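Local coordinates for protein zonadhesin (Komagataella phaffii, PDB 5FX8) that probably acts as a cell-surface adhesion protein, this chain being its N-terminal part with two cohesin-like domains, and may mediate cell-cell contacts through salt bridges and hydrogen bonds, at residues Leu144-Arg149 against Leu203-Phe209; Asp168-Ala172 against Leu255-Glu259; Ile176-Ile181 against Leu249-Leu255. All blocks are in the same frame, centred on the assembly; numbering follows the deposited sequence.

Contact 1: Leu144-Arg149 against Leu203-Phe209; sequences LVALDR and LNEFGDF
The carbonyl oxygen of Gly207 is held by two N-H groups of the Arg149 guanidinium, NE at 3.0 Å and NH2 at 2.9 Å. Both bonds are weak and well bent, with N-H...O angles near 127°, as expected when one acceptor is shared between two donors of a rigid fork. The Arg149 chain bends at chi2 (-43°), which turns the guanidinium back toward the turn. Its NH2 lies at the edge of the Phe209 ring, in the ring plane, while Leu147 CD2 lies over one guanidinium face, displaced toward its rim, and also meets Asp208 CG at 3.8 Å. A straighter backbone bond runs from Leu147 N to Phe206 O (2.9 Å, 169°), its donor standing above the carbonyl plane. Ala146 CB lies against Phe206 C, at 3.4 Å, and the Phe206 ring turns its edge to Val145 O, 3.8 Å from CD1. Asn204 OD1 probably steadies the type I turn Asn204-Gly207: Phe206 N, completing an Asx turn, and Asp208 N reach it from opposite faces of its plane. Arg149 NH1 forms a salt bridge with Asp168, and Asp208 one with Arg262. Backbone bonds tie Leu144 to Gly125 and Val145 to Ala19, and Phe206 rests on Pro124. The loop after strand 189-200 is thus fastened to the connection between strands 137-144 and 153-158, which probably links the two cohesin-like parts.

Contact 2: Asp168-Ala172 against Leu255-Glu259; sequences DIPGA and LADDE
Gly171, just past the end of strand 162-170, approaches the type I turn Ala256-Glu259 with its backbone, giving its N-H to Glu259 O at 2.8 Å and 157°. The N-H comes in almost straight down the carbonyl bond (C=O...N 161°). On the same glycine, CA makes a C-H...O contact with Ala256 O at 3.3 Å. Leu255 provides the apolar part: CG, anti to the backbone N (chi1 -156°), comes to 4.0 Å from Gly171 CA, and CD2 lies 3.5 Å from Ile169 O. The same methyl meets Ile169 CG2 at 4.1 Å, the two side chains crossing at about a right angle. Further along, Ala172 CB rests 3.5 Å from Asp257 O. Within the turn, Ala256 N donates to Glu259 OE1 at 3.1 Å, from above the carboxylate plane, which adds a side-chain bond to the backbone bond of the turn. The connection from strand 246-252 to strand 260-268 is thereby tied to the end of strand 162-170, and Ile169 also packs on Ile176 and Ile179 of the facing sheet. Across the two segments the polar chemistry is carried by main-chain groups, with Leu255 and Ile169 adding a small apolar patch, which implies an attachment set chiefly by backbone shape.

Contact 3: Ile176-Ile181 against Leu249-Leu255; sequences ITNIDI and LSFAGEL
Ile179 CG1 and Phe251 CG both stand anti to their own carbonyl carbons (chi1 -58° and -73°), and the two side chains leave the same face of the sheet with their CB atoms 3.9 Å apart. Next along that face, Ile181 CD1 comes to the edge of the Phe251 ring, 4.3 Å from CE2, while Ile181 and Leu249 adjoin through their CB atoms. Leu255, beyond the end of its strand, brings CD2 to within 4.3 Å of Ile176 CD1. The backbones run antiparallel, at 174°. Ile179-Phe251 and Ile181-Leu249 are hydrogen-bonded pairs, each closed by two bonds, such as Phe251 N to Ile179 O at 2.6 Å, made in the carbonyl plane, and Ile181 N to Leu249 O at 2.7 Å. The ladder fades at its end, where Gly253 N reaches Thr177 O in a weak bond. On the other face, Asn178 ND2 lies 3.7 Å from Ala252 CB, and Asp180 OD1 is 3.3 Å from Ser250 OG, at most a weak bond. Asn178 ND2 and Ser250 OG turn to Glu238 and Ser239 of strand 237-242, and Glu254 forms a salt bridge with Arg403 of the lipoxygenase crystallised with it. Thr177 and Asn178 both face Thr285 in a classic beta bulge, while Ile179 and Phe251 touch Leu261 of strand 260-268, in the other sheet. Two antiparallel sheets closing over such an apolar layer, with mostly polar residues (Asn178, Asp180, Ser250) on the other face, are characteristic of a beta sandwich, consistent with the second cohesin-like domain.

In the fold
Contacts 2 and 3 have centres 11 Å apart and share Leu255. Contact 1 is 13 Å from contact 2, centre to centre, and joins it through the 2.7 Å salt bridge from Arg149 NH1 to Asp168 OD2, whereas its nearest atoms stay about 9 Å from contact 3. Along the chain, contact 3 is nested within the loop closed by contact 2, and contact 1 alternates with both. Strand 162-170 belongs to one sheet, strands 176-186 and 246-252 to the other; contact 2 lies at the strand ends, where the 253-259 connection crosses between sheets. Contacts 2 and 3 thus help close one end of the second cohesin-like sandwich, which contact 1 probably ties to the linker from the first domain.

Contact 1: Leu144-Arg149 against Leu203-Phe209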
ATOM      1  N   LEU C 144      32.448  30.722  36.462  1.00 33.02           N
ATOM      2  CA  LEU C 144      32.136  29.297  36.557  1.00 31.81           C
ATOM      3  C   LEU C 144      30.980  28.994  35.613  1.00 35.15           C
ATOM      4  O   LEU C 144      29.808  29.172  35.943  1.00 36.13           O
ATOM      5  CB  LEU C 144      31.827  28.896  37.993  1.00 31.08           C
ATOM      6  CG  LEU C 144      32.992  29.098  38.972  1.00 30.93           C
ATOM      7  CD1 LEU C 144      32.628  28.617  40.349  1.00 29.83           C
ATOM      8  CD2 LEU C 144      34.289  28.443  38.519  1.00 27.69           C
ATOM      9  N   VAL C 145      31.320  28.499  34.472  1.00 32.95           N
ATOM     10  CA  VAL C 145      30.424  28.344  33.348  1.00 30.57           C
ATOM     11  C   VAL C 145      29.854  26.929  33.322  1.00 34.06           C
ATOM     12  O   VAL C 145      30.457  25.970  33.827  1.00 31.88           O
ATOM     13  CB  VAL C 145      31.211  28.679  32.072  1.00 30.14           C
ATOM     14  CG1 VAL C 145      31.965  27.455  31.585  1.00 30.10           C
ATOM     15  CG2 VAL C 145      30.316  29.227  31.053  1.00 33.48           C
ATOM     16  N   ALA C 146      28.664  26.802  32.739  1.00 33.61           N
ATOM     17  CA  ALA C 146      28.027  25.507  32.545  1.00 27.82           C
ATOM     18  C   ALA C 146      28.604  24.806  31.327  1.00 26.52           C
ATOM     19  O   ALA C 146      29.250  25.411  30.470  1.00 24.94           O
ATOM     20  CB  ALA C 146      26.520  25.658  32.361  1.00 28.95           C
ATOM     21  N   LEU C 147      28.343  23.514  31.256  1.00 24.78           N
ATOM     22  CA  LEU C 147      28.957  22.690  30.237  1.00 23.89           C
ATOM     23  C   LEU C 147      28.615  23.217  28.855  1.00 25.34           C
ATOM     24  O   LEU C 147      27.491  23.644  28.600  1.00 27.56           O
ATOM     25  CB  LEU C 147      28.485  21.250  30.393  1.00 26.36           C
ATOM     26  CG  LEU C 147      29.402  20.138  30.881  1.00 24.65           C
ATOM     27  CD1 LEU C 147      30.522  20.670  31.719  1.00 24.98           C
ATOM     28  CD2 LEU C 147      28.583  19.151  31.672  1.00 26.46           C
ATOM     29  N   ASP C 148      29.593  23.189  27.963  1.00 25.55           N
ATOM     30  CA  ASP C 148      29.389  23.623  26.587  1.00 26.39           C
ATOM     31  C   ASP C 148      28.521  22.603  25.853  1.00 32.23           C
ATOM     32  O   ASP C 148      28.969  21.491  25.561  1.00 32.94           O
ATOM     33  CB  ASP C 148      30.743  23.788  25.917  1.00 27.82           C
ATOM     34  CG  ASP C 148      30.635  24.332  24.537  1.00 29.36           C
ATOM     35  OD1 ASP C 148      29.522  24.704  24.169  1.00 36.49           O
ATOM     36  OD2 ASP C 148      31.653  24.424  23.830  1.00 28.90           O
ATOM     37  N   ARG C 149      27.275  22.966  25.549  1.00 31.48           N
ATOM     38  CA  ARG C 149      26.349  22.045  24.903  1.00 26.81           C
ATOM     39  C   ARG C 149      26.099  22.418  23.456  1.00 26.62           C
ATOM     40  O   ARG C 149      24.994  22.234  22.955  1.00 32.85           O
ATOM     41  CB  ARG C 149      25.023  21.974  25.655  1.00 29.63           C
ATOM     42  CG  ARG C 149      25.097  21.369  27.049  1.00 28.85           C
ATOM     43  CD  ARG C 149      25.977  20.142  27.058  1.00 28.57           C
ATOM     44  NE  ARG C 149      25.723  19.262  28.186  1.00 23.22           N
ATOM     45  CZ  ARG C 149      26.451  18.187  28.435  1.00 24.07           C
ATOM     46  NH1 ARG C 149      27.458  17.906  27.640  1.00 24.83           N
ATOM     47  NH2 ARG C 149      26.184  17.405  29.462  1.00 25.05           N
ATOM     48  N   LEU C 203      19.345  17.952  32.362  1.00 35.92           N
ATOM     49  CA  LEU C 203      20.424  18.925  32.544  1.00 39.86           C
ATOM     50  C   LEU C 203      20.108  19.871  33.690  1.00 37.13           C
ATOM     51  O   LEU C 203      19.008  20.426  33.753  1.00 42.07           O
ATOM     52  CB  LEU C 203      20.710  19.739  31.278  1.00 31.82           C
ATOM     53  CG  LEU C 203      21.154  18.949  30.063  1.00 31.74           C
ATOM     54  CD1 LEU C 203      21.888  19.842  29.093  1.00 29.60           C
ATOM     55  CD2 LEU C 203      22.020  17.786  30.489  1.00 31.00           C
ATOM     56  N   ASN C 204      21.067  20.056  34.598  1.00 37.58           N
ATOM     57  CA  ASN C 204      20.929  20.976  35.717  1.00 30.92           C
ATOM     58  C   ASN C 204      21.432  22.360  35.325  1.00 28.72           C
ATOM     59  O   ASN C 204      21.630  22.670  34.150  1.00 30.37           O
ATOM     60  CB  ASN C 204      21.657  20.440  36.944  1.00 30.93           C
ATOM     61  CG  ASN C 204      23.134  20.222  36.708  1.00 30.11           C
ATOM     62  OD1 ASN C 204      23.783  20.928  35.932  1.00 29.04           O
ATOM     63  ND2 ASN C 204      23.675  19.231  37.385  1.00 28.59           N
ATOM     64  N   GLU C 205      21.652  23.225  36.307  1.00 32.91           N
ATOM     65  CA  GLU C 205      22.009  24.585  35.938  1.00 33.54           C
ATOM     66  C   GLU C 205      23.435  24.675  35.413  1.00 33.85           C
ATOM     67  O   GLU C 205      23.782  25.663  34.764  1.00 32.66           O
ATOM     68  CB  GLU C 205      21.786  25.521  37.118  1.00 36.85           C
ATOM     69  CG  GLU C 205      22.308  24.987  38.433  1.00 44.09           C
ATOM     70  CD  GLU C 205      22.371  26.052  39.526  1.00 50.18           C
ATOM     71  OE1 GLU C 205      21.959  27.208  39.273  1.00 58.79           O
ATOM     72  OE2 GLU C 205      22.840  25.735  40.641  1.00 45.58           O
ATOM     73  N   PHE C 206      24.255  23.652  35.641  1.00 34.59           N
ATOM     74  CA  PHE C 206      25.593  23.587  35.080  1.00 28.78           C
ATOM     75  C   PHE C 206      25.665  22.714  33.843  1.00 31.33           C
ATOM     76  O   PHE C 206      26.763  22.332  33.429  1.00 29.50           O
ATOM     77  CB  PHE C 206      26.576  23.082  36.123  1.00 30.04           C
ATOM     78  CG  PHE C 206      27.077  24.145  37.037  1.00 29.22           C
ATOM     79  CD1 PHE C 206      28.001  25.061  36.592  1.00 29.39           C
ATOM     80  CD2 PHE C 206      26.636  24.219  38.342  1.00 31.52           C
ATOM     81  CE1 PHE C 206      28.475  26.029  37.416  1.00 30.76           C
ATOM     82  CE2 PHE C 206      27.111  25.195  39.180  1.00 37.58           C
ATOM     83  CZ  PHE C 206      28.038  26.099  38.714  1.00 33.74           C
ATOM     84  N   GLY C 207      24.522  22.394  33.244  1.00 31.90           N
ATOM     85  CA  GLY C 207      24.519  21.650  32.002  1.00 28.07           C
ATOM     86  C   GLY C 207      24.806  20.173  32.135  1.00 28.68           C
ATOM     87  O   GLY C 207      25.043  19.518  31.127  1.00 30.67           O
ATOM     88  N   ASP C 208      24.770  19.622  33.342  1.00 27.94           N
ATOM     89  CA  ASP C 208      25.198  18.256  33.592  1.00 28.59           C
ATOM     90  C   ASP C 208      24.012  17.376  33.968  1.00 29.34           C
ATOM     91  O   ASP C 208      22.923  17.856  34.275  1.00 30.66           O
ATOM     92  CB  ASP C 208      26.253  18.215  34.701  1.00 26.24           C
ATOM     93  CG  ASP C 208      27.250  17.094  34.518  1.00 30.99           C
ATOM     94  OD1 ASP C 208      27.039  16.237  33.628  1.00 33.63           O
ATOM     95  OD2 ASP C 208      28.249  17.064  35.272  1.00 35.17           O
ATOM     96  N   PHE C 209      24.238  16.068  33.919  1.00 29.78           N
ATOM     97  CA  PHE C 209      23.238  15.084  34.291  1.00 27.47           C
ATOM     98  C   PHE C 209      23.974  13.844  34.755  1.00 28.61           C
ATOM     99  O   PHE C 209      25.122  13.609  34.379  1.00 28.15           O
ATOM    100  CB  PHE C 209      22.278  14.767  33.132  1.00 29.88           C
ATOM    101  CG  PHE C 209      22.915  14.036  31.981  1.00 28.44           C
ATOM    102  CD1 PHE C 209      23.693  14.705  31.060  1.00 27.35           C
ATOM    103  CD2 PHE C 209      22.721  12.685  31.816  1.00 28.97           C
ATOM    104  CE1 PHE C 209      24.271  14.041  30.013  1.00 24.01           C
ATOM    105  CE2 PHE C 209      23.303  12.024  30.777  1.00 28.10           C
ATOM    106  CZ  PHE C 209      24.077  12.708  29.873  1.00 25.47           C
TER

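Contact 2: Asp168-Ala172 against Leu255-Glu259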
ATOM      1  N   ASP C 168      30.498  13.778  25.449  1.00 24.06           N
ATOM      2  CA  ASP C 168      29.122  14.234  25.338  1.00 21.18           C
ATOM      3  C   ASP C 168      28.852  14.734  23.929  1.00 22.35           C
ATOM      4  O   ASP C 168      29.615  15.543  23.400  1.00 23.48           O
ATOM      5  CB  ASP C 168      28.833  15.342  26.342  1.00 19.88           C
ATOM      6  CG  ASP C 168      28.623  14.816  27.735  1.00 23.24           C
ATOM      7  OD1 ASP C 168      28.723  13.591  27.917  1.00 24.64           O
ATOM      8  OD2 ASP C 168      28.350  15.617  28.652  1.00 26.08           O
ATOM      9  N   ILE C 169      27.766  14.258  23.331  1.00 22.54           N
ATOM     10  CA  ILE C 169      27.310  14.714  22.024  1.00 22.45           C
ATOM     11  C   ILE C 169      25.990  15.451  22.222  1.00 23.85           C
ATOM     12  O   ILE C 169      24.992  14.835  22.617  1.00 23.69           O
ATOM     13  CB  ILE C 169      27.130  13.557  21.040  1.00 23.76           C
ATOM     14  CG1 ILE C 169      28.339  12.617  21.057  1.00 21.04           C
ATOM     15  CG2 ILE C 169      26.814  14.137  19.678  1.00 25.01           C
ATOM     16  CD1 ILE C 169      29.542  13.164  20.413  1.00 23.19           C
ATOM     17  N   PRO C 170      25.930  16.751  21.960  1.00 25.55           N
ATOM     18  CA  PRO C 170      24.671  17.482  22.136  1.00 26.66           C
ATOM     19  C   PRO C 170      23.779  17.366  20.905  1.00 30.79           C
ATOM     20  O   PRO C 170      24.207  17.626  19.778  1.00 28.02           O
ATOM     21  CB  PRO C 170      25.135  18.924  22.356  1.00 27.56           C
ATOM     22  CG  PRO C 170      26.391  19.009  21.635  1.00 26.78           C
ATOM     23  CD  PRO C 170      27.048  17.654  21.688  1.00 24.01           C
ATOM     24  N   GLY C 171      22.529  16.964  21.131  1.00 31.89           N
ATOM     25  CA  GLY C 171      21.542  16.980  20.073  1.00 31.69           C
ATOM     26  C   GLY C 171      21.208  18.367  19.586  1.00 36.46           C
ATOM     27  O   GLY C 171      20.788  18.523  18.442  1.00 39.37           O
ATOM     28  N   ALA C 172      21.410  19.369  20.407  1.00 37.60           N
ATOM     29  CA  ALA C 172      21.220  20.738  19.984  1.00 38.53           C
ATOM     30  C   ALA C 172      22.236  21.200  18.950  1.00 43.34           C
ATOM     31  O   ALA C 172      22.326  22.393  18.698  1.00 52.45           O
ATOM     32  CB  ALA C 172      21.268  21.647  21.205  1.00 37.89           C
ATOM     33  N   LEU C 255      19.023  11.751  17.678  1.00 33.42           N
ATOM     34  CA  LEU C 255      19.337  12.462  18.903  1.00 30.88           C
ATOM     35  C   LEU C 255      18.469  13.713  18.929  1.00 32.28           C
ATOM     36  O   LEU C 255      18.602  14.591  18.072  1.00 31.28           O
ATOM     37  CB  LEU C 255      20.823  12.781  18.967  1.00 30.64           C
ATOM     38  CG  LEU C 255      21.376  12.986  20.372  1.00 33.02           C
ATOM     39  CD1 LEU C 255      21.210  11.735  21.198  1.00 26.68           C
ATOM     40  CD2 LEU C 255      22.813  13.401  20.268  1.00 28.59           C
ATOM     41  N   ALA C 256      17.555  13.764  19.889  1.00 32.03           N
ATOM     42  CA  ALA C 256      16.597  14.843  19.971  1.00 30.73           C
ATOM     43  C   ALA C 256      17.292  16.159  20.295  1.00 34.77           C
ATOM     44  O   ALA C 256      18.383  16.208  20.869  1.00 32.60           O
ATOM     45  CB  ALA C 256      15.536  14.537  21.020  1.00 30.39           C
ATOM     46  N   ASP C 257      16.615  17.238  19.924  1.00 35.31           N
ATOM     47  CA  ASP C 257      17.146  18.575  20.113  1.00 37.90           C
ATOM     48  C   ASP C 257      17.498  18.861  21.571  1.00 36.54           C
ATOM     49  O   ASP C 257      18.438  19.611  21.843  1.00 38.81           O
ATOM     50  CB  ASP C 257      16.126  19.571  19.579  1.00 41.57           C
ATOM     51  CG  ASP C 257      16.410  20.961  20.010  1.00 52.50           C
ATOM     52  OD1 ASP C 257      17.278  21.602  19.382  1.00 55.31           O
ATOM     53  OD2 ASP C 257      15.763  21.413  20.975  1.00 60.55           O
ATOM     54  N   ASP C 258      16.786  18.262  22.521  1.00 36.35           N
ATOM     55  CA  ASP C 258      17.011  18.516  23.937  1.00 33.37           C
ATOM     56  C   ASP C 258      17.777  17.392  24.628  1.00 32.19           C
ATOM     57  O   ASP C 258      17.733  17.282  25.853  1.00 30.95           O
ATOM     58  CB  ASP C 258      15.674  18.741  24.644  1.00 33.78           C
ATOM     59  CG  ASP C 258      14.898  17.445  24.870  1.00 32.96           C
ATOM     60  OD1 ASP C 258      14.794  16.612  23.948  1.00 30.87           O
ATOM     61  OD2 ASP C 258      14.394  17.253  25.993  1.00 41.17           O
ATOM     62  N   GLU C 259      18.454  16.543  23.876  1.00 31.60           N
ATOM     63  CA  GLU C 259      19.091  15.375  24.451  1.00 29.85           C
ATOM     64  C   GLU C 259      20.602  15.474  24.310  1.00 26.54           C
ATOM     65  O   GLU C 259      21.120  16.181  23.449  1.00 27.47           O
ATOM     66  CB  GLU C 259      18.568  14.098  23.792  1.00 30.69           C
ATOM     67  CG  GLU C 259      17.215  13.648  24.321  1.00 31.91           C
ATOM     68  CD  GLU C 259      16.708  12.408  23.616  1.00 36.80           C
ATOM     69  OE1 GLU C 259      17.205  12.143  22.504  1.00 32.14           O
ATOM     70  OE2 GLU C 259      15.825  11.701  24.163  1.00 42.92           O
TER

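Contact 3: Ile176-Ile181 against Leu249-Leu255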
ATOM      1  N   ILE C 176      21.355  15.704  14.021  1.00 51.16           N
ATOM      2  CA  ILE C 176      22.356  14.639  14.058  1.00 47.33           C
ATOM      3  C   ILE C 176      21.736  13.304  13.664  1.00 41.91           C
ATOM      4  O   ILE C 176      20.715  12.879  14.220  1.00 37.30           O
ATOM      5  CB  ILE C 176      23.009  14.559  15.443  1.00 42.61           C
ATOM      6  CG1 ILE C 176      23.831  15.811  15.720  1.00 41.41           C
ATOM      7  CG2 ILE C 176      23.893  13.346  15.518  1.00 36.30           C
ATOM      8  CD1 ILE C 176      24.400  15.843  17.091  1.00 36.86           C
ATOM      9  N   THR C 177      22.365  12.632  12.692  1.00 41.34           N
ATOM     10  CA  THR C 177      21.957  11.305  12.237  1.00 36.27           C
ATOM     11  C   THR C 177      23.002  10.221  12.469  1.00 36.30           C
ATOM     12  O   THR C 177      22.630   9.074  12.732  1.00 36.24           O
ATOM     13  CB  THR C 177      21.600  11.324  10.737  1.00 35.64           C
ATOM     14  OG1 THR C 177      22.779  11.522   9.950  1.00 36.85           O
ATOM     15  CG2 THR C 177      20.631  12.446  10.443  1.00 39.98           C
ATOM     16  N   ASN C 178      24.291  10.541  12.389  1.00 31.37           N
ATOM     17  CA  ASN C 178      25.323   9.553  12.643  1.00 31.81           C
ATOM     18  C   ASN C 178      26.431  10.154  13.495  1.00 31.20           C
ATOM     19  O   ASN C 178      26.724  11.347  13.428  1.00 30.56           O
ATOM     20  CB  ASN C 178      25.885   8.997  11.339  1.00 31.68           C
ATOM     21  CG  ASN C 178      24.832   8.302  10.532  1.00 33.67           C
ATOM     22  OD1 ASN C 178      24.017   8.947   9.882  1.00 39.59           O
ATOM     23  ND2 ASN C 178      24.823   6.977  10.580  1.00 37.21           N
ATOM     24  N   ILE C 179      27.033   9.302  14.313  1.00 29.05           N
ATOM     25  CA  ILE C 179      28.087   9.699  15.225  1.00 26.30           C
ATOM     26  C   ILE C 179      29.206   8.681  15.142  1.00 26.82           C
ATOM     27  O   ILE C 179      28.982   7.491  15.373  1.00 23.42           O
ATOM     28  CB  ILE C 179      27.583   9.805  16.669  1.00 25.39           C
ATOM     29  CG1 ILE C 179      26.443  10.811  16.745  1.00 26.35           C
ATOM     30  CG2 ILE C 179      28.731  10.182  17.565  1.00 23.77           C
ATOM     31  CD1 ILE C 179      25.869  10.988  18.119  1.00 24.54           C
ATOM     32  N   ASP C 180      30.408   9.157  14.835  1.00 26.03           N
ATOM     33  CA  ASP C 180      31.621   8.353  14.807  1.00 25.89           C
ATOM     34  C   ASP C 180      32.604   8.835  15.867  1.00 26.21           C
ATOM     35  O   ASP C 180      32.919  10.021  15.927  1.00 28.06           O
ATOM     36  CB  ASP C 180      32.273   8.439  13.440  1.00 29.15           C
ATOM     37  CG  ASP C 180      31.336   8.071  12.344  1.00 33.18           C
ATOM     38  OD1 ASP C 180      30.702   7.003  12.463  1.00 33.31           O
ATOM     39  OD2 ASP C 180      31.217   8.849  11.375  1.00 32.57           O
ATOM     40  N   ILE C 181      33.124   7.913  16.667  1.00 26.08           N
ATOM     41  CA  ILE C 181      34.033   8.239  17.757  1.00 24.50           C
ATOM     42  C   ILE C 181      35.232   7.305  17.711  1.00 24.22           C
ATOM     43  O   ILE C 181      35.079   6.096  17.518  1.00 27.17           O
ATOM     44  CB  ILE C 181      33.312   8.140  19.118  1.00 25.32           C
ATOM     45  CG1 ILE C 181      32.194   9.165  19.200  1.00 25.17           C
ATOM     46  CG2 ILE C 181      34.253   8.389  20.240  1.00 25.12           C
ATOM     47  CD1 ILE C 181      31.111   8.757  20.111  1.00 22.89           C
ATOM     48  N   LEU C 249      34.004   3.593  17.833  1.00 23.89           N
ATOM     49  CA  LEU C 249      32.602   3.470  18.176  1.00 20.96           C
ATOM     50  C   LEU C 249      31.783   4.299  17.208  1.00 23.19           C
ATOM     51  O   LEU C 249      32.229   5.362  16.789  1.00 25.40           O
ATOM     52  CB  LEU C 249      32.394   3.926  19.607  1.00 21.48           C
ATOM     53  CG  LEU C 249      31.040   3.717  20.236  1.00 23.57           C
ATOM     54  CD1 LEU C 249      30.639   2.264  20.145  1.00 33.28           C
ATOM     55  CD2 LEU C 249      31.145   4.138  21.657  1.00 20.90           C
ATOM     56  N   SER C 250      30.595   3.811  16.847  1.00 22.71           N
ATOM     57  CA  SER C 250      29.714   4.516  15.921  1.00 22.97           C
ATOM     58  C   SER C 250      28.253   4.397  16.337  1.00 23.01           C
ATOM     59  O   SER C 250      27.822   3.383  16.881  1.00 20.54           O
ATOM     60  CB  SER C 250      29.838   3.980  14.505  1.00 27.33           C
ATOM     61  OG  SER C 250      31.145   4.117  14.043  1.00 25.44           O
ATOM     62  N   PHE C 251      27.480   5.420  16.019  1.00 20.40           N
ATOM     63  CA  PHE C 251      26.080   5.462  16.400  1.00 21.46           C
ATOM     64  C   PHE C 251      25.229   5.939  15.234  1.00 22.64           C
ATOM     65  O   PHE C 251      25.602   6.857  14.507  1.00 26.22           O
ATOM     66  CB  PHE C 251      25.840   6.401  17.576  1.00 22.47           C
ATOM     67  CG  PHE C 251      26.320   5.896  18.903  1.00 21.80           C
ATOM     68  CD1 PHE C 251      25.532   5.046  19.669  1.00 21.09           C
ATOM     69  CD2 PHE C 251      27.527   6.337  19.432  1.00 21.58           C
ATOM     70  CE1 PHE C 251      25.954   4.618  20.918  1.00 17.69           C
ATOM     71  CE2 PHE C 251      27.952   5.910  20.672  1.00 19.56           C
ATOM     72  CZ  PHE C 251      27.165   5.055  21.415  1.00 19.47           C
ATOM     73  N   ALA C 252      24.083   5.313  15.057  1.00 27.36           N
ATOM     74  CA  ALA C 252      23.068   5.772  14.120  1.00 26.17           C
ATOM     75  C   ALA C 252      21.778   5.871  14.895  1.00 22.25           C
ATOM     76  O   ALA C 252      21.388   4.922  15.571  1.00 28.64           O
ATOM     77  CB  ALA C 252      22.888   4.821  12.942  1.00 25.74           C
ATOM     78  N   GLY C 253      21.137   7.014  14.840  1.00 26.16           N
ATOM     79  CA  GLY C 253      19.927   7.158  15.614  1.00 25.43           C
ATOM     80  C   GLY C 253      19.529   8.608  15.647  1.00 28.16           C
ATOM     81  O   GLY C 253      20.188   9.475  15.081  1.00 28.15           O
ATOM     82  N   GLU C 254      18.434   8.847  16.306  1.00 28.90           N
ATOM     83  CA  GLU C 254      17.833  10.159  16.325  1.00 30.62           C
ATOM     84  C   GLU C 254      18.159  10.764  17.678  1.00 30.45           C
ATOM     85  O   GLU C 254      17.655  10.318  18.710  1.00 36.75           O
ATOM     86  CB  GLU C 254      16.331  10.068  16.078  1.00 34.29           C
ATOM     87  CG  GLU C 254      15.926   9.370  14.764  1.00 26.77           C
ATOM     88  CD  GLU C 254      16.090  10.261  13.530  1.00 29.92           C
ATOM     89  OE1 GLU C 254      15.204  11.097  13.256  1.00 35.60           O
ATOM     90  OE2 GLU C 254      17.110  10.145  12.836  1.00 27.86           O
ATOM     91  N   LEU C 255      19.023  11.751  17.678  1.00 33.42           N
ATOM     92  CA  LEU C 255      19.337  12.462  18.903  1.00 30.88           C
ATOM     93  C   LEU C 255      18.469  13.713  18.929  1.00 32.28           C
ATOM     94  O   LEU C 255      18.602  14.591  18.072  1.00 31.28           O
ATOM     95  CB  LEU C 255      20.823  12.781  18.967  1.00 30.64           C
ATOM     96  CG  LEU C 255      21.376  12.986  20.372  1.00 33.02           C
ATOM     97  CD1 LEU C 255      21.210  11.735  21.198  1.00 26.68           C
ATOM     98  CD2 LEU C 255      22.813  13.401  20.268  1.00 28.59           C
TER